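Local coordinates for Lmo0131 protein (Listeria monocytogenes, PDB 4Q6J), which is of unknown function but contains an EAL domain and may act as a cyclic-guanylate-specific phosphodiesterase, at residues B[23-28]-B[236-242]; B[35-41]-B[87-93]; B[83-88]-B[246-252]; B[118-122]-B[148-152]. One frame throughout, in Å; residues are numbered along the deposited sequence.

Contact 1 of 4, residues B[23-28]-B[236-242]; sequences YYQPKV and FSRPLPM. With EDO (1,2-ethanediol), chain N; EDO (1,2-ethanediol), chain R; EDO (1,2-ethanediol), chain L.
Two consecutive rings of a strand each receive an aliphatic carbon over a face: Pro241 CD sits 3.9 Å from the centroid of the Tyr23 ring, and CE of Met242, a selenomethionine, 3.8 Å from that of Tyr24. Bends at chi2 and chi3 (50° and 81°) curl the Met242 chain across Tyr24, where CE makes a CH-pi contact and SE, oblique and 5.1 Å from the centroid, adds a Met-aromatic one; Pro241 and Tyr23 instead lie alongside each other. Between these pairs the backbones join through a single antiparallel bridge. Tyr24 N donates to Leu240 O at 2.9 Å, and Leu240 N returns a bond to Tyr24 O at 3.0 Å. Farther on, the extended Gln25 side chain offers NE2 to Ser237 O, 2.9 Å away, and to O2 of a 1,2-ethanediol, probably from the crystallisation liquor, 2.6 Å from NE2, while OE1 is held by Gln232. Gln25 CB rests on Pro239 CG, and Val28 CG2 lies over the Phe236 ring. Arg238 NE forms a salt bridge with Asp5 of the second subunit. Pro241 is the N-cap of helix 242-248; the segment runs along strand 20-29 of the TIM barrel and leads into the chain's last helix.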
# COMPACT_ATOMS: atom_id res chain seq x y z
N TYR B 23 10.82 -3.35 26.86
CA TYR B 23 10.60 -4.71 27.32
C TYR B 23 11.44 -5.61 26.47
O TYR B 23 11.94 -5.18 25.41
CB TYR B 23 9.12 -5.07 27.22
CG TYR B 23 8.25 -4.56 28.36
CD1 TYR B 23 8.73 -3.61 29.28
CD2 TYR B 23 6.95 -5.04 28.54
CE1 TYR B 23 7.95 -3.16 30.31
CE2 TYR B 23 6.15 -4.58 29.58
CZ TYR B 23 6.66 -3.65 30.46
OH TYR B 23 5.86 -3.20 31.49
N TYR B 24 11.60 -6.86 26.90
CA TYR B 24 12.54 -7.82 26.29
C TYR B 24 11.90 -9.19 26.15
O TYR B 24 11.33 -9.71 27.11
CB TYR B 24 13.78 -7.97 27.17
CG TYR B 24 14.49 -6.67 27.37
CD1 TYR B 24 15.30 -6.15 26.37
CD2 TYR B 24 14.34 -5.94 28.54
CE1 TYR B 24 15.95 -4.95 26.53
CE2 TYR B 24 14.99 -4.72 28.71
CZ TYR B 24 15.79 -4.24 27.69
OH TYR B 24 16.44 -3.04 27.83
N GLN B 25 12.00 -9.80 24.98
CA GLN B 25 11.50 -11.16 24.82
C GLN B 25 12.67 -12.12 24.53
O GLN B 25 13.40 -11.92 23.56
CB GLN B 25 10.41 -11.23 23.74
CG GLN B 25 9.74 -12.61 23.77
CD GLN B 25 8.62 -12.82 22.75
OE1 GLN B 25 8.69 -12.33 21.63
NE2 GLN B 25 7.59 -13.58 23.15
N PRO B 26 12.87 -13.17 25.38
CA PRO B 26 14.03 -14.03 25.14
C PRO B 26 13.99 -14.74 23.78
O PRO B 26 12.93 -15.10 23.26
CB PRO B 26 13.94 -15.09 26.25
CG PRO B 26 13.03 -14.57 27.21
CD PRO B 26 12.09 -13.64 26.53
N LYS B 27 15.17 -14.91 23.21
CA LYS B 27 15.38 -15.80 22.08
C LYS B 27 16.27 -16.93 22.59
O LYS B 27 17.26 -16.69 23.27
CB LYS B 27 16.04 -15.05 20.92
CG LYS B 27 15.07 -14.11 20.23
CD LYS B 27 15.79 -13.28 19.24
CE LYS B 27 16.86 -12.45 19.90
NZ LYS B 27 17.53 -11.61 18.89
N VAL B 28 15.89 -18.15 22.23
CA VAL B 28 16.49 -19.36 22.77
C VAL B 28 17.16 -20.13 21.64
O VAL B 28 16.61 -20.23 20.55
CB VAL B 28 15.39 -20.23 23.44
CG1 VAL B 28 15.84 -21.60 23.66
CG2 VAL B 28 14.91 -19.59 24.75
N PHE B 236 8.29 -19.94 25.68
CA PHE B 236 9.44 -19.63 26.49
C PHE B 236 9.11 -18.46 27.40
O PHE B 236 9.09 -18.61 28.63
CB PHE B 236 10.64 -19.40 25.59
CG PHE B 236 10.97 -20.61 24.76
CD1 PHE B 236 11.60 -21.69 25.33
CD2 PHE B 236 10.56 -20.70 23.43
CE1 PHE B 236 11.88 -22.83 24.60
CE2 PHE B 236 10.83 -21.85 22.68
CZ PHE B 236 11.50 -22.91 23.26
N SER B 237 8.79 -17.31 26.80
CA SER B 237 8.39 -16.14 27.59
C SER B 237 7.76 -15.00 26.77
O SER B 237 8.30 -14.61 25.73
CB SER B 237 9.59 -15.58 28.38
OG SER B 237 9.21 -14.55 29.28
N ARG B 238 6.63 -14.47 27.23
CA ARG B 238 6.13 -13.19 26.75
C ARG B 238 7.22 -12.11 26.96
O ARG B 238 8.16 -12.32 27.72
CB ARG B 238 4.89 -12.81 27.54
CG ARG B 238 5.13 -12.72 29.03
CD ARG B 238 3.82 -12.82 29.80
NE ARG B 238 3.50 -11.57 30.48
CZ ARG B 238 3.70 -11.32 31.77
NH1 ARG B 238 4.22 -12.26 32.55
NH2 ARG B 238 3.38 -10.14 32.29
N PRO B 239 7.08 -10.96 26.30
CA PRO B 239 8.02 -9.88 26.61
C PRO B 239 7.82 -9.34 28.04
O PRO B 239 6.69 -9.25 28.50
CB PRO B 239 7.67 -8.82 25.56
CG PRO B 239 7.01 -9.60 24.47
CD PRO B 239 6.21 -10.61 25.16
N LEU B 240 8.91 -9.01 28.73
CA LEU B 240 8.87 -8.61 30.14
C LEU B 240 9.86 -7.48 30.40
O LEU B 240 10.84 -7.35 29.67
CB LEU B 240 9.27 -9.76 31.05
CG LEU B 240 8.38 -10.98 31.10
CD1 LEU B 240 9.14 -12.07 31.79
CD2 LEU B 240 7.09 -10.64 31.82
N PRO B 241 9.62 -6.69 31.46
CA PRO B 241 10.66 -5.81 31.99
C PRO B 241 11.93 -6.63 32.24
O PRO B 241 11.81 -7.81 32.55
CB PRO B 241 10.09 -5.35 33.33
CG PRO B 241 8.65 -5.42 33.16
CD PRO B 241 8.39 -6.60 32.26
N MSE B 242 13.10 -6.03 32.11
CA MSE B 242 14.33 -6.74 32.44
C MSE B 242 14.27 -7.31 33.85
O MSE B 242 14.76 -8.42 34.10
CB MSE B 242 15.57 -5.86 32.28
CG MSE B 242 16.89 -6.65 32.45
SE MSE B 242 16.99 -8.29 31.36
CE MSE B 242 17.48 -7.58 29.65
C1 EDO N . 19.31 -13.97 16.40
O1 EDO N . 18.50 -12.79 16.43
C2 EDO N . 19.60 -14.48 17.80
O2 EDO N . 18.41 -14.98 18.41
C1 EDO R . 4.99 -16.92 28.88
O1 EDO R . 4.82 -15.75 29.68
C2 EDO R . 4.94 -18.10 29.84
O2 EDO R . 5.18 -19.32 29.16
C1 EDO L . 3.48 -15.27 20.96
O1 EDO L . 4.08 -16.57 20.98
C2 EDO L . 4.52 -14.18 20.82
O2 EDO L . 5.37 -14.13 21.95

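Contact 2 of 4, residues B[35-41]-B[87-93]; sequences IIGFEGL and RFSISIN
Strands 35-41 and 89-93 run parallel, their axes 4.6 Å apart at closest and inclined by 21°, with Gly37, Phe38 and Glu39 level with Ser89, Ile90 and Ser91. Three sound bonds zip them together: Phe38 N to Ser89 O at 2.8 Å, Ser91 N to Phe38 O, and Gly40 N to Ser91 O. A weak one from Ser89 N to Ile36 O starts the series, next to a classic beta bulge in the antiparallel pairing with strand 20-29, where Ile36 and Gly37 both face Lys27. At the other end one water accepts from Ser91 OG and donates to Gly40 O, and a second links Asn93 N to the same carbonyl.

Phe38 and Phe88 meet obliquely, planes at 52°, with Phe38 CE1 3.7 Å from Phe88 CB and CD1 reaching Ile90 CG1. The Phe88 ring edge turns to the backbone, its CE1 3.5 Å from Ile35 O. On the other face, Ser91 OG lies 3.2 Å from Glu39 CA, a Ser91 chi1 of 65° tucking the hydroxyl between backbone N and carbonyl carbon. Glu39 is extended, and its OE1 accepts from Gln232. Glu39, Gly40 and Leu41 probably correspond to the EAL signature (here EGL), whose glutamate binds metal in active relatives. One sheet face is thus apolar, toward the helices, the other polar and hydrated, lining a barrel whose presumed active site lies at the strands' C-terminal ends.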
# COMPACT_ATOMS: atom_id res chain seq x y z
N ILE B 35 18.95 -19.36 26.62
CA ILE B 35 18.69 -17.99 26.20
C ILE B 35 19.97 -17.41 25.64
O ILE B 35 21.00 -17.40 26.32
CB ILE B 35 18.28 -17.10 27.39
CG1 ILE B 35 16.95 -17.54 27.95
CG2 ILE B 35 18.20 -15.67 26.96
CD1 ILE B 35 16.55 -16.78 29.15
N ILE B 36 19.92 -16.96 24.39
CA ILE B 36 21.11 -16.39 23.74
C ILE B 36 21.07 -14.84 23.60
O ILE B 36 22.09 -14.19 23.36
CB ILE B 36 21.49 -17.13 22.39
CG1 ILE B 36 20.31 -17.19 21.45
CG2 ILE B 36 22.02 -18.56 22.64
CD1 ILE B 36 20.11 -15.93 20.77
N GLY B 37 19.87 -14.27 23.77
CA GLY B 37 19.67 -12.84 23.64
C GLY B 37 18.21 -12.47 23.75
O GLY B 37 17.38 -13.30 24.07
N PHE B 38 17.90 -11.21 23.49
CA PHE B 38 16.54 -10.70 23.66
C PHE B 38 16.14 -9.85 22.49
O PHE B 38 16.99 -9.20 21.87
CB PHE B 38 16.43 -9.86 24.94
CG PHE B 38 16.94 -10.56 26.18
CD1 PHE B 38 18.28 -10.48 26.54
CD2 PHE B 38 16.09 -11.33 26.97
CE1 PHE B 38 18.75 -11.15 27.66
CE2 PHE B 38 16.56 -12.00 28.09
CZ PHE B 38 17.87 -11.91 28.43
N GLU B 39 14.85 -9.83 22.20
CA GLU B 39 14.30 -8.76 21.37
C GLU B 39 13.78 -7.58 22.23
O GLU B 39 12.93 -7.77 23.13
CB GLU B 39 13.16 -9.24 20.48
CG GLU B 39 12.59 -8.02 19.76
CD GLU B 39 11.41 -8.30 18.92
OE1 GLU B 39 10.98 -9.47 18.87
OE2 GLU B 39 10.91 -7.36 18.29
N GLY B 40 14.26 -6.37 21.94
CA GLY B 40 13.80 -5.21 22.67
C GLY B 40 12.49 -4.77 22.04
O GLY B 40 12.38 -4.67 20.83
N LEU B 41 11.50 -4.52 22.88
CA LEU B 41 10.19 -4.17 22.38
C LEU B 41 9.71 -2.97 23.15
O LEU B 41 9.47 -3.09 24.33
CB LEU B 41 9.25 -5.34 22.63
CG LEU B 41 9.49 -6.50 21.69
CD1 LEU B 41 8.85 -7.80 22.18
CD2 LEU B 41 8.98 -6.11 20.31
N ARG B 87 27.21 -11.03 27.51
CA ARG B 87 26.75 -12.41 27.56
C ARG B 87 25.48 -12.60 26.77
O ARG B 87 25.13 -13.72 26.44
CB ARG B 87 26.52 -12.85 29.00
CG ARG B 87 27.76 -12.70 29.84
CD ARG B 87 27.50 -13.02 31.31
NE ARG B 87 26.81 -11.93 32.01
CZ ARG B 87 25.63 -12.05 32.60
NH1 ARG B 87 25.00 -13.23 32.61
NH2 ARG B 87 25.09 -11.00 33.21
N PHE B 88 24.81 -11.50 26.45
CA PHE B 88 23.53 -11.58 25.73
C PHE B 88 23.45 -10.51 24.65
O PHE B 88 23.90 -9.40 24.86
CB PHE B 88 22.36 -11.41 26.72
CG PHE B 88 22.30 -12.49 27.77
CD1 PHE B 88 21.74 -13.73 27.48
CD2 PHE B 88 22.81 -12.28 29.03
CE1 PHE B 88 21.70 -14.71 28.43
CE2 PHE B 88 22.75 -13.27 29.98
CZ PHE B 88 22.19 -14.49 29.67
N SER B 89 22.87 -10.86 23.49
CA SER B 89 22.53 -9.86 22.47
C SER B 89 21.17 -9.23 22.73
O SER B 89 20.31 -9.85 23.34
CB SER B 89 22.58 -10.44 21.06
OG SER B 89 21.50 -11.31 20.84
N ILE B 90 21.01 -7.98 22.32
CA ILE B 90 19.71 -7.32 22.38
C ILE B 90 19.44 -6.64 21.05
O ILE B 90 20.29 -5.91 20.55
CB ILE B 90 19.63 -6.29 23.54
CG1 ILE B 90 19.84 -7.00 24.89
CG2 ILE B 90 18.29 -5.54 23.50
CD1 ILE B 90 19.67 -6.12 26.09
N SER B 91 18.27 -6.88 20.48
CA SER B 91 17.88 -6.21 19.23
C SER B 91 17.03 -4.96 19.46
O SER B 91 16.33 -4.87 20.47
CB SER B 91 17.13 -7.16 18.28
OG SER B 91 15.92 -7.55 18.85
N ILE B 92 17.11 -4.01 18.52
CA ILE B 92 16.21 -2.87 18.47
C ILE B 92 15.54 -2.80 17.11
O ILE B 92 16.17 -3.07 16.08
CB ILE B 92 16.91 -1.51 18.74
CG1 ILE B 92 17.98 -1.23 17.71
CG2 ILE B 92 17.50 -1.47 20.14
CD1 ILE B 92 18.81 -0.03 18.05
N ASN B 93 14.27 -2.43 17.11
CA ASN B 93 13.51 -2.31 15.89
C ASN B 93 13.74 -0.96 15.29
O ASN B 93 13.48 0.06 15.93
CB ASN B 93 12.03 -2.50 16.20
CG ASN B 93 11.71 -3.90 16.62
OD1 ASN B 93 12.46 -4.83 16.32
ND2 ASN B 93 10.63 -4.07 17.34
O HOH W 1 24.61 -14.91 23.30
O HOH W 2 19.39 -10.40 20.09
O HOH W 3 14.12 -5.41 18.31
O HOH W 4 12.76 -2.00 19.75

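Contact 3 of 4, residues B[83-88]-B[246-252]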
# COMPACT_ATOMS: atom_id res chain seq x y z
N GLN B 83 25.45 -3.59 30.55
CA GLN B 83 25.26 -4.23 31.85
C GLN B 83 25.47 -5.75 31.84
O GLN B 83 26.00 -6.29 32.80
CB GLN B 83 23.90 -3.87 32.47
CG GLN B 83 23.80 -4.24 33.93
CD GLN B 83 23.11 -5.58 34.19
OE1 GLN B 83 23.04 -6.05 35.33
NE2 GLN B 83 22.58 -6.18 33.14
N LEU B 84 25.07 -6.43 30.78
CA LEU B 84 25.06 -7.89 30.76
C LEU B 84 26.39 -8.46 30.37
O LEU B 84 26.49 -9.64 30.05
CB LEU B 84 23.95 -8.43 29.85
CG LEU B 84 22.56 -8.13 30.40
CD1 LEU B 84 21.48 -8.31 29.35
CD2 LEU B 84 22.26 -8.98 31.60
N GLY B 85 27.42 -7.64 30.36
CA GLY B 85 28.76 -8.16 30.24
C GLY B 85 29.06 -8.87 28.94
O GLY B 85 30.03 -9.60 28.85
N GLY B 86 28.23 -8.65 27.92
CA GLY B 86 28.46 -9.20 26.60
C GLY B 86 27.93 -10.59 26.49
O GLY B 86 28.15 -11.25 25.49
N ARG B 87 27.21 -11.03 27.51
CA ARG B 87 26.75 -12.41 27.56
C ARG B 87 25.48 -12.60 26.77
O ARG B 87 25.13 -13.72 26.44
CB ARG B 87 26.52 -12.85 29.00
CG ARG B 87 27.76 -12.70 29.84
CD ARG B 87 27.50 -13.02 31.31
NE ARG B 87 26.81 -11.93 32.01
CZ ARG B 87 25.63 -12.05 32.60
NH1 ARG B 87 25.00 -13.23 32.61
NH2 ARG B 87 25.09 -11.00 33.21
N PHE B 88 24.81 -11.50 26.45
CA PHE B 88 23.53 -11.58 25.73
C PHE B 88 23.45 -10.51 24.65
O PHE B 88 23.90 -9.40 24.86
CB PHE B 88 22.36 -11.41 26.72
CG PHE B 88 22.30 -12.49 27.77
CD1 PHE B 88 21.74 -13.73 27.48
CD2 PHE B 88 22.81 -12.28 29.03
CE1 PHE B 88 21.70 -14.71 28.43
CE2 PHE B 88 22.75 -13.27 29.98
CZ PHE B 88 22.19 -14.49 29.67
N LYS B 246 15.01 -11.31 34.86
CA LYS B 246 16.04 -11.78 35.76
C LYS B 246 15.48 -12.57 36.95
O LYS B 246 16.15 -13.47 37.48
CB LYS B 246 16.90 -10.62 36.24
CG LYS B 246 17.96 -10.21 35.24
CD LYS B 246 18.67 -8.93 35.66
CE LYS B 246 19.74 -8.51 34.65
NZ LYS B 246 20.37 -7.20 35.01
N GLN B 247 14.24 -12.24 37.34
CA GLN B 247 13.56 -12.97 38.42
C GLN B 247 13.11 -14.34 37.93
O GLN B 247 13.02 -15.28 38.70
CB GLN B 247 12.40 -12.16 39.00
CG GLN B 247 12.93 -10.95 39.75
CD GLN B 247 11.91 -9.89 40.09
OE1 GLN B 247 10.74 -9.98 39.73
NE2 GLN B 247 12.36 -8.86 40.80
N LYS B 248 12.87 -14.45 36.63
CA LYS B 248 12.43 -15.70 36.03
C LYS B 248 13.59 -16.59 35.65
O LYS B 248 13.53 -17.81 35.81
CB LYS B 248 11.53 -15.44 34.80
CG LYS B 248 10.63 -16.63 34.48
CD LYS B 248 9.94 -16.57 33.12
CE LYS B 248 9.26 -17.90 32.86
NZ LYS B 248 8.79 -18.06 31.46
N TYR B 249 14.64 -15.96 35.15
CA TYR B 249 15.83 -16.63 34.66
C TYR B 249 17.01 -16.05 35.40
O TYR B 249 17.53 -15.00 35.03
CB TYR B 249 16.03 -16.34 33.19
CG TYR B 249 14.89 -16.78 32.32
CD1 TYR B 249 14.68 -18.12 32.05
CD2 TYR B 249 14.02 -15.86 31.76
CE1 TYR B 249 13.64 -18.53 31.25
CE2 TYR B 249 12.99 -16.25 30.96
CZ TYR B 249 12.80 -17.59 30.71
OH TYR B 249 11.76 -17.99 29.90
N SER B 250 17.44 -16.75 36.44
CA SER B 250 18.54 -16.28 37.27
C SER B 250 19.85 -16.29 36.51
O SER B 250 20.83 -15.71 36.98
CB SER B 250 18.66 -17.15 38.51
OG SER B 250 18.77 -18.51 38.13
N ILE B 251 19.86 -16.96 35.35
CA ILE B 251 20.98 -16.98 34.42
C ILE B 251 21.35 -15.58 33.96
O ILE B 251 22.52 -15.27 33.73
CB ILE B 251 20.67 -17.87 33.16
CG1 ILE B 251 21.82 -17.83 32.14
CG2 ILE B 251 19.40 -17.42 32.45
CD1 ILE B 251 23.16 -18.18 32.70
N VAL B 252 20.35 -14.72 33.84
CA VAL B 252 20.51 -13.45 33.16
C VAL B 252 20.91 -12.41 34.18
O VAL B 252 21.95 -11.79 34.02
CB VAL B 252 19.22 -13.01 32.49
CG1 VAL B 252 19.42 -11.63 31.92
CG2 VAL B 252 18.80 -14.00 31.42
OXT VAL B 252 20.21 -12.21 35.17
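Val252, the C-terminal residue, wedges its two methyls between Leu84 and Phe88. CG1 lies 3.9 Å from Leu84 CD2, and CG2 lies 3.8 Å from Phe88 CZ, approaching that ring obliquely. The branches divide because CG1 stands anti to the backbone N (chi1 175°) while CG2 stands beside it, which sends CG1 mainly to Leu84 and CG2 to Phe88. Ile251 adds CG1 at 4.2 Å from Phe88 CZ, and its carbonyl oxygen comes to the edge of the same ring.

Outside this small hydrophobic cluster, the chain end meets a guanidinium group. Arg87, bent at chi3 (-77°), brings the plane of its guanidinium into line with two oxygens at its edge: NH2 donates to Val252 O at 3.3 Å and NH1 to Ile251 O at 3.4 Å, both weak bonds. The charge of the terminal carboxylate may strengthen the first. Arg87 closes a type I' turn that opens at Leu84, with Gly85 and Gly86 at its corners and Arg87 N bonded to Leu84 O. Farther out, Lys246, extended beyond CG, approaches Gln83 from the opposite direction. Its NZ donates a hydrogen bond to OE1 at 2.9 Å from above the carbonyl plane, at a sharp C=O...N angle of 96°, and Gln83 NE2, a second donor, is only 3.1 Å from NZ.

The contact thereby fastens the exit of helix 66-83 and the approach to strand 89-95 to the end of helix 242-248 and its tail. Val252 also packs on Phe38 of strand 35-45 and on Ile245, and Leu84 on Met242 of the last helix.

Contact 4 of 4, residues B[118-122]-B[148-152]; sequences YPECL and LGVKV
Leu122 O accepts a bond from Lys151 N at 3.0 Å, where strands 122-127 and 151-154 begin to run together. Beside it Leu122 and Val150 lie alongside each other, pointing the same way, with CD2 of the leucine 3.9 Å from CG1 of the valine. Pro119 meets the chain just past helix 136-146: its CB is 3.2 Å from Leu148 O, and its CG is almost as close. Two CA-H...O contacts tie the backbones further, Val150 CA to Pro119 O and Glu120 CA to Gly149 O, each 3.4 Å.

Behind this shell, a 3-10 turn at residues 119-121 sets the first segment, with Cys121 N bonded to Tyr118 O and Leu122 N to Pro119 O. The second is set by Gly149, whose positive phi of 121° ends helix 136-146 in a Schellman motif and swings the chain toward its strand. Val150 packs back on Ile145 of that helix, and Leu122 on Ile81 of helix 66-83. Backbone carbonyls therefore do most of the polar work here, meeting one N-H and several C-H groups across the contact, while Val150 and Leu122 supply the apolar side-chain contact.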
# COMPACT_ATOMS: atom_id res chain seq x y z
N TYR B 118 29.99 -3.55 23.71
CA TYR B 118 29.90 -4.87 23.08
C TYR B 118 29.09 -4.78 21.79
O TYR B 118 27.96 -5.26 21.72
CB TYR B 118 29.23 -5.87 24.03
CG TYR B 118 29.83 -5.79 25.39
CD1 TYR B 118 31.17 -6.14 25.60
CD2 TYR B 118 29.11 -5.32 26.48
CE1 TYR B 118 31.76 -6.04 26.84
CE2 TYR B 118 29.69 -5.22 27.75
CZ TYR B 118 31.02 -5.59 27.92
OH TYR B 118 31.61 -5.50 29.15
N PRO B 119 29.68 -4.18 20.75
CA PRO B 119 28.96 -3.96 19.50
C PRO B 119 28.43 -5.26 18.89
O PRO B 119 27.35 -5.24 18.29
CB PRO B 119 30.02 -3.32 18.60
CG PRO B 119 31.32 -3.60 19.25
CD PRO B 119 31.04 -3.62 20.70
N GLU B 120 29.15 -6.37 19.09
CA GLU B 120 28.71 -7.66 18.57
C GLU B 120 27.40 -8.18 19.23
O GLU B 120 26.77 -9.12 18.73
CB GLU B 120 29.84 -8.69 18.69
CG GLU B 120 30.01 -9.37 20.05
CD GLU B 120 30.80 -8.55 21.07
OE1 GLU B 120 31.27 -7.46 20.71
OE2 GLU B 120 30.94 -8.99 22.23
N CYS B 121 27.00 -7.56 20.34
CA CYS B 121 25.79 -7.95 21.05
C CYS B 121 24.58 -7.08 20.71
O CYS B 121 23.54 -7.23 21.33
CB CYS B 121 26.04 -7.92 22.53
SG CYS B 121 27.27 -9.12 23.02
N LEU B 122 24.73 -6.16 19.77
CA LEU B 122 23.58 -5.40 19.28
C LEU B 122 23.15 -5.96 17.94
O LEU B 122 23.99 -6.30 17.12
CB LEU B 122 23.83 -3.89 19.14
CG LEU B 122 22.68 -3.01 18.61
CD1 LEU B 122 21.73 -2.66 19.72
CD2 LEU B 122 23.26 -1.75 18.00
N LEU B 148 31.34 -2.13 12.74
CA LEU B 148 31.65 -2.04 14.16
C LEU B 148 31.45 -3.39 14.87
O LEU B 148 31.93 -3.60 15.99
CB LEU B 148 30.80 -0.94 14.81
CG LEU B 148 30.97 0.49 14.27
CD1 LEU B 148 29.84 1.41 14.73
CD2 LEU B 148 32.35 1.07 14.63
N GLY B 149 30.74 -4.30 14.23
CA GLY B 149 30.52 -5.62 14.80
C GLY B 149 29.05 -5.95 14.98
O GLY B 149 28.70 -7.09 15.24
N VAL B 150 28.21 -4.93 14.83
CA VAL B 150 26.75 -5.00 14.95
C VAL B 150 26.12 -5.97 13.94
O VAL B 150 26.52 -6.03 12.76
CB VAL B 150 26.16 -3.58 14.76
CG1 VAL B 150 24.62 -3.56 14.78
CG2 VAL B 150 26.70 -2.67 15.83
N LYS B 151 25.13 -6.72 14.41
CA LYS B 151 24.36 -7.62 13.54
C LYS B 151 23.08 -6.97 12.98
O LYS B 151 22.59 -5.97 13.51
CB LYS B 151 24.03 -8.91 14.28
CG LYS B 151 25.23 -9.58 14.81
CD LYS B 151 25.93 -10.33 13.72
CE LYS B 151 27.13 -11.12 14.26
NZ LYS B 151 27.78 -11.98 13.20
N VAL B 152 22.57 -7.54 11.89
CA VAL B 152 21.39 -7.02 11.19
C VAL B 152 20.37 -8.13 10.90
O VAL B 152 20.69 -9.15 10.30
CB VAL B 152 21.80 -6.35 9.87
CG1 VAL B 152 20.56 -5.98 9.05
CG2 VAL B 152 22.65 -5.12 10.15

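In the fold
From the N terminus, strand 20-29 opens contact 1, whose loop closes only at residues 236-242, beside the last helix. Nested within it, contact 2 joins the next strand, 35-45, to strand 89-95 across two intervening helices. Contact 3 starts just before the second segment of contact 2, sharing Arg87 and Phe88, and closes at the C terminus, crossing contacts 1 and 2. Contact 4, nested inside the loops of contacts 1 and 3, follows contact 2 in series and spans helix 136-146. A probable hydrogen bond from Ile90 N to Cys121 O joins contacts 2 and 4, while strand pairing between 20-29 and 35-45 joins contacts 1 and 2. The C-terminal tail is thus tied to early strands.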